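Local coordinates for nucleotidyltransferase-like protein (Exiguobacterium sibiricum, PDB 3C18), which is of unproven function but probably acts as a nucleotidyltransferase, with a helical domain likely to bind substrate and a helix-turn-helix domain at its end, at residues A[11-16]-A[42-47]; A[132-137]-A[207-212]. All coordinates share one frame; numbering follows the deposited sequence.

Interaction 1 of 2, residues A[11-16]-A[42-47]; sequences SEYAAY and LLVITR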
loop_
_atom_site.group_PDB
_atom_site.type_symbol
_atom_site.label_atom_id
_atom_site.label_comp_id
_atom_site.label_asym_id
_atom_site.label_seq_id
_atom_site.Cartn_x
_atom_site.Cartn_y
_atom_site.Cartn_z
ATOM N N SER A 11 -33.374 -3.109 -7.621
ATOM C CA SER A 11 -34.134 -4.088 -8.438
ATOM C C SER A 11 -33.494 -4.371 -9.781
ATOM O O SER A 11 -33.440 -5.503 -10.216
ATOM C CB SER A 11 -35.613 -3.697 -8.622
ATOM O OG SER A 11 -36.367 -4.110 -7.489
ATOM N N GLU A 12 -32.964 -3.339 -10.408
ATOM C CA GLU A 12 -32.422 -3.482 -11.768
ATOM C C GLU A 12 -31.140 -4.357 -11.707
ATOM O O GLU A 12 -30.787 -5.052 -12.664
ATOM C CB GLU A 12 -32.149 -2.097 -12.387
ATOM N N TYR A 13 -30.498 -4.344 -10.534
ATOM C CA TYR A 13 -29.259 -5.099 -10.282
ATOM C C TYR A 13 -29.560 -6.564 -10.100
ATOM O O TYR A 13 -28.870 -7.436 -10.658
ATOM C CB TYR A 13 -28.476 -4.541 -9.087
ATOM C CG TYR A 13 -27.841 -3.189 -9.387
ATOM C CD1 TYR A 13 -26.598 -3.094 -9.974
ATOM C CD2 TYR A 13 -28.519 -1.999 -9.110
ATOM C CE1 TYR A 13 -26.022 -1.832 -10.256
ATOM C CE2 TYR A 13 -27.959 -0.751 -9.384
ATOM C CZ TYR A 13 -26.711 -0.673 -9.963
ATOM O OH TYR A 13 -26.168 0.572 -10.281
ATOM N N ALA A 14 -30.605 -6.838 -9.337
ATOM C CA ALA A 14 -31.031 -8.204 -9.109
ATOM C C ALA A 14 -31.429 -8.829 -10.424
ATOM O O ALA A 14 -31.307 -10.030 -10.612
ATOM C CB ALA A 14 -32.196 -8.268 -8.113
ATOM N N ALA A 15 -31.857 -7.995 -11.353
ATOM C CA ALA A 15 -32.351 -8.477 -12.670
ATOM C C ALA A 15 -31.196 -8.876 -13.583
ATOM O O ALA A 15 -31.318 -9.768 -14.421
ATOM C CB ALA A 15 -33.218 -7.414 -13.362
ATOM N N TYR A 16 -30.082 -8.180 -13.446
ATOM C CA TYR A 16 -28.889 -8.466 -14.265
ATOM C C TYR A 16 -28.370 -9.818 -13.809
ATOM O O TYR A 16 -28.087 -10.030 -12.619
ATOM C CB TYR A 16 -27.829 -7.401 -14.106
ATOM C CG TYR A 16 -26.603 -7.593 -14.969
ATOM C CD1 TYR A 16 -26.681 -7.600 -16.343
ATOM C CD2 TYR A 16 -25.363 -7.709 -14.399
ATOM C CE1 TYR A 16 -25.535 -7.727 -17.125
ATOM C CE2 TYR A 16 -24.222 -7.838 -15.162
ATOM C CZ TYR A 16 -24.311 -7.844 -16.516
ATOM O OH TYR A 16 -23.154 -7.992 -17.252
ATOM N N LEU A 42 -25.464 -0.199 0.130
ATOM C CA LEU A 42 -25.786 -1.398 -0.597
ATOM C C LEU A 42 -24.518 -1.917 -1.230
ATOM O O LEU A 42 -23.787 -1.183 -1.864
ATOM C CB LEU A 42 -26.796 -1.106 -1.707
ATOM C CG LEU A 42 -28.242 -0.823 -1.347
ATOM C CD1 LEU A 42 -28.993 -0.345 -2.589
ATOM C CD2 LEU A 42 -28.899 -2.059 -0.742
ATOM N N LEU A 43 -24.288 -3.205 -1.059
ATOM C CA LEU A 43 -23.144 -3.883 -1.642
ATOM C C LEU A 43 -23.630 -4.886 -2.637
ATOM O O LEU A 43 -24.305 -5.858 -2.297
ATOM C CB LEU A 43 -22.290 -4.570 -0.565
ATOM C CG LEU A 43 -21.175 -5.483 -1.092
ATOM C CD1 LEU A 43 -20.035 -4.643 -1.723
ATOM C CD2 LEU A 43 -20.654 -6.390 0.030
ATOM N N VAL A 44 -23.298 -4.615 -3.886
ATOM C CA VAL A 44 -23.709 -5.455 -5.012
ATOM C C VAL A 44 -22.503 -6.221 -5.505
ATOM O O VAL A 44 -21.524 -5.627 -5.911
ATOM C CB VAL A 44 -24.290 -4.576 -6.187
ATOM C CG1 VAL A 44 -24.756 -5.432 -7.326
ATOM C CG2 VAL A 44 -25.454 -3.673 -5.672
ATOM N N ILE A 45 -22.565 -7.553 -5.418
ATOM C CA ILE A 45 -21.493 -8.409 -5.939
ATOM C C ILE A 45 -21.912 -8.965 -7.290
ATOM O O ILE A 45 -22.992 -9.542 -7.455
ATOM C CB ILE A 45 -21.075 -9.525 -5.003
ATOM C CG1 ILE A 45 -20.681 -8.946 -3.638
ATOM C CG2 ILE A 45 -19.811 -10.239 -5.586
ATOM C CD1 ILE A 45 -21.863 -8.724 -2.698
ATOM N N THR A 46 -21.008 -8.793 -8.239
ATOM C CA THR A 46 -21.284 -9.042 -9.630
ATOM C C THR A 46 -20.115 -9.674 -10.390
ATOM O O THR A 46 -18.945 -9.524 -10.014
ATOM C CB THR A 46 -21.641 -7.673 -10.286
ATOM O OG1 THR A 46 -22.100 -7.870 -11.615
ATOM C CG2 THR A 46 -20.474 -6.765 -10.299
ATOM N N ARG A 47 -20.458 -10.395 -11.457
ATOM C CA ARG A 47 -19.482 -10.969 -12.367
ATOM C C ARG A 47 -19.451 -10.192 -13.647
ATOM O O ARG A 47 -18.833 -10.586 -14.625
ATOM C CB ARG A 47 -19.784 -12.422 -12.670
ATOM C CG ARG A 47 -19.571 -13.314 -11.522
ATOM C CD ARG A 47 -19.894 -14.745 -11.873
ATOM N NE ARG A 47 -19.875 -15.549 -10.670
ATOM C CZ ARG A 47 -20.296 -16.807 -10.594
ATOM N NH1 ARG A 47 -20.779 -17.410 -11.665
ATOM N NH2 ARG A 47 -20.238 -17.461 -9.436
#
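Tyr13 and Val44 meet where the last turns of helix 2-15 lie against strand 40-46. One corner of the Tyr13 ring, CD1, touches the Val44 methyl CG1 at 4.0 Å, and the two side chains cross at about a right angle. Val44 CG1 stands anti to the backbone N (chi1 -178°), which carries this methyl from the strand toward the helix. A second, smaller touch lies further along both segments: Tyr16 brings its ring edge to Thr46, with CE2 4.1 Å from OG1, and the hydroxyl oxygen lies near the plane of the ring. The evidence for a light contact is quantitative: 134 Å² are buried over both sides, and the closest pair of CA atoms, Tyr13 CA and Val44 CA, is 7.7 Å apart.

Tyr13 and Thr46 find polar partners outside the two segments. Tyr13 OH is hydrogen-bonded to Lys56 NZ, which probably helps to hold the far end of the ring, and Tyr13 O bonds to Thr19 OG1. Thr46 OG1 accepts from Asp48 N, the pattern of an ST turn as the strand runs out. Further out, Val44 is hydrogen-bonded through its backbone to His68 and Val70 of strand 63-71, and Leu43 to Ile23 of strand 19-26, so the strand sits inside the mixed sheet of the nucleotidyltransferase-like domain. Ile45 turns to the other face, where it meets Tyr103 and Leu104 of helix 103-110; the sheet is therefore covered by a helix on both faces.

Chemically, the segments are joined by dispersion forces between a ring and a methyl and by a ring edge beside a hydroxyl. Neither touch sets a direction as a hydrogen bond would, so the orientation of the Tyr13 and Thr46 side chains probably depends also on Lys56 and Asp48.

Interaction 2 of 2, residues A[132-137]-A[207-212]; sequences RRFQDG and LALIGL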
loop_
_atom_site.group_PDB
_atom_site.type_symbol
_atom_site.label_atom_id
_atom_site.label_comp_id
_atom_site.label_asym_id
_atom_site.label_seq_id
_atom_site.Cartn_x
_atom_site.Cartn_y
_atom_site.Cartn_z
ATOM N N ARG A 132 11.343 -5.470 5.919
ATOM C CA ARG A 132 11.718 -4.276 5.147
ATOM C C ARG A 132 11.779 -3.048 6.028
ATOM O O ARG A 132 12.695 -2.219 5.926
ATOM C CB ARG A 132 10.721 -4.048 4.015
ATOM C CG ARG A 132 11.065 -2.912 3.111
ATOM C CD ARG A 132 12.270 -3.253 2.185
ATOM N NE ARG A 132 12.015 -4.406 1.305
ATOM C CZ ARG A 132 11.466 -4.322 0.091
ATOM N NH1 ARG A 132 11.093 -3.141 -0.385
ATOM N NH2 ARG A 132 11.284 -5.419 -0.646
ATOM N N ARG A 133 10.826 -2.922 6.934
ATOM C CA ARG A 133 10.835 -1.770 7.866
ATOM C C ARG A 133 12.021 -1.849 8.830
ATOM O O ARG A 133 12.683 -0.843 9.144
ATOM C CB ARG A 133 9.500 -1.633 8.616
ATOM C CG ARG A 133 8.316 -1.305 7.728
ATOM C CD ARG A 133 8.260 0.142 7.231
ATOM N NE ARG A 133 9.253 0.449 6.206
ATOM C CZ ARG A 133 9.172 0.065 4.931
ATOM N NH1 ARG A 133 8.146 -0.641 4.509
ATOM N NH2 ARG A 133 10.146 0.351 4.089
ATOM N N PHE A 134 12.323 -3.058 9.258
ATOM C CA PHE A 134 13.470 -3.302 10.162
ATOM C C PHE A 134 14.780 -2.919 9.463
ATOM O O PHE A 134 15.632 -2.227 9.980
ATOM C CB PHE A 134 13.499 -4.757 10.633
ATOM C CG PHE A 134 14.792 -5.153 11.286
ATOM C CD1 PHE A 134 15.065 -4.790 12.599
ATOM C CD2 PHE A 134 15.728 -5.893 10.600
ATOM C CE1 PHE A 134 16.254 -5.130 13.178
ATOM C CE2 PHE A 134 16.912 -6.248 11.192
ATOM C CZ PHE A 134 17.167 -5.860 12.494
ATOM N N GLN A 135 14.923 -3.352 8.237
ATOM C CA GLN A 135 16.158 -3.060 7.480
ATOM C C GLN A 135 16.346 -1.583 7.253
ATOM O O GLN A 135 17.457 -1.055 7.342
ATOM C CB GLN A 135 16.157 -3.831 6.157
ATOM C CG GLN A 135 16.376 -5.328 6.423
ATOM C CD GLN A 135 16.222 -6.184 5.177
ATOM O OE1 GLN A 135 15.622 -5.764 4.172
ATOM N NE2 GLN A 135 16.738 -7.406 5.253
ATOM N N ASP A 136 15.256 -0.883 7.003
ATOM C CA ASP A 136 15.349 0.546 6.693
ATOM C C ASP A 136 15.705 1.247 7.974
ATOM O O ASP A 136 16.486 2.195 7.999
ATOM C CB ASP A 136 14.023 1.133 6.182
ATOM C CG ASP A 136 13.742 0.796 4.734
ATOM O OD1 ASP A 136 14.560 0.107 4.091
ATOM O OD2 ASP A 136 12.691 1.229 4.245
ATOM N N GLY A 137 15.058 0.790 9.040
ATOM C CA GLY A 137 15.248 1.344 10.372
ATOM C C GLY A 137 16.685 1.233 10.828
ATOM O O GLY A 137 17.253 2.147 11.416
ATOM N N LEU A 207 17.656 -0.017 21.189
ATOM C CA LEU A 207 17.077 -1.107 21.997
ATOM C C LEU A 207 15.907 -1.802 21.264
ATOM O O LEU A 207 15.750 -3.031 21.283
ATOM C CB LEU A 207 16.594 -0.555 23.322
ATOM C CG LEU A 207 17.672 -0.222 24.341
ATOM C CD1 LEU A 207 16.966 0.128 25.644
ATOM C CD2 LEU A 207 18.631 -1.394 24.531
ATOM N N ALA A 208 15.121 -0.995 20.559
ATOM C CA ALA A 208 14.010 -1.524 19.766
ATOM C C ALA A 208 14.548 -2.328 18.615
ATOM O O ALA A 208 13.983 -3.349 18.257
ATOM C CB ALA A 208 13.086 -0.405 19.282
ATOM N N LEU A 209 15.674 -1.922 18.037
ATOM C CA LEU A 209 16.216 -2.698 16.906
ATOM C C LEU A 209 16.729 -4.058 17.421
ATOM O O LEU A 209 16.629 -5.102 16.759
ATOM C CB LEU A 209 17.341 -1.943 16.154
ATOM C CG LEU A 209 16.931 -0.752 15.275
ATOM C CD1 LEU A 209 18.089 0.222 14.951
ATOM C CD2 LEU A 209 16.234 -1.316 14.009
ATOM N N ILE A 210 17.317 -4.046 18.603
ATOM C CA ILE A 210 17.856 -5.286 19.194
ATOM C C ILE A 210 16.715 -6.287 19.337
ATOM O O ILE A 210 16.788 -7.409 18.856
ATOM C CB ILE A 210 18.455 -5.058 20.583
ATOM C CG1 ILE A 210 19.734 -4.221 20.472
ATOM C CG2 ILE A 210 18.751 -6.377 21.270
ATOM C CD1 ILE A 210 20.534 -4.578 19.302
ATOM N N GLY A 211 15.650 -5.815 19.965
ATOM C CA GLY A 211 14.465 -6.630 20.236
ATOM C C GLY A 211 13.818 -7.108 18.982
ATOM O O GLY A 211 13.418 -8.255 18.868
ATOM N N LEU A 212 13.721 -6.214 18.005
ATOM C CA LEU A 212 13.148 -6.578 16.705
ATOM C C LEU A 212 13.943 -7.678 16.032
ATOM O O LEU A 212 13.376 -8.553 15.323
ATOM C CB LEU A 212 13.104 -5.392 15.730
ATOM C CG LEU A 212 11.923 -4.425 15.777
ATOM C CD1 LEU A 212 12.243 -3.092 15.035
ATOM C CD2 LEU A 212 10.710 -5.082 15.188
#
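The Phe134 ring meets helix 201-218 along its CD1-CE1 side. At the edge, near the ring plane, CE1 comes within 3.6 Å of Leu209 O. Leu209 CD2 and Leu212 CB then straddle this side of the ring. Leu209 CD2 lies above the plane at 3.9 Å from Phe134 CE1. Leu212 CB approaches obliquely from beneath, 3.7 Å from Phe134 CD1. The setting is an antiparallel helix pair in the helical bundle of the YgxA-like domain, probably a substrate-binding unit. The short axes run at 142° to each other and approach to 10.9 Å, a wide separation bridged by the ring and the two leucines.

Phe134 CG is anti to the backbone N (chi1 167°), and this swings the ring from a bond that starts out alongside the partner helix until its CD1-CE1 side reaches Leu209 and Leu212. Glu213 and Leu216 of the same helix as the leucines also touch the ring. An alanine at Phe134 would remove the ring edge and would probably open a gap between the helices, leaving Leu209 CD2 and Leu212 CB without the group they enclose. All four touching residues are buried.

On another side of helix 116-142, the flat Arg133 guanidinium pairs with Asp136 one turn later. Arg133 NH2 bonds to Asp136 OD2 at 2.7 Å with an N-H...acceptor angle of 149°; the oxygen lies in the guanidinium plane, but the donor stands above the carboxylate plane. His152 ND1 of helix 146-167 takes the Arg133 NE. That same helix supplies Val153 against Leu209, tying a third helix to the pair.

Closer to the C-terminal end of the segment 132-137, Gly137 puts bare backbone against the partner: Leu209 CD2 lies 4.1 Å from Gly137 C.

In the fold
Interactions 1 and 2 are independent packing sites in different parts of one chain. Their centres are 47 Å apart and their nearest atoms about 29 Å apart, and they lie on opposite sides of the chain's centre, 27 Å and 21 Å from it. They also follow in series along the sequence, since interaction 1 closes before interaction 2 opens. One joins helix to sheet in the nucleotidyltransferase-like domain, the other helix to helix in the probable substrate-binding domain. Both are predominantly apolar, but 11-16 with 42-47 is partly buried, whereas 132-137 with 207-212 is fully buried. Arg132, by its salt bridge to Asp255, links the second region to the helix-turn-helix part.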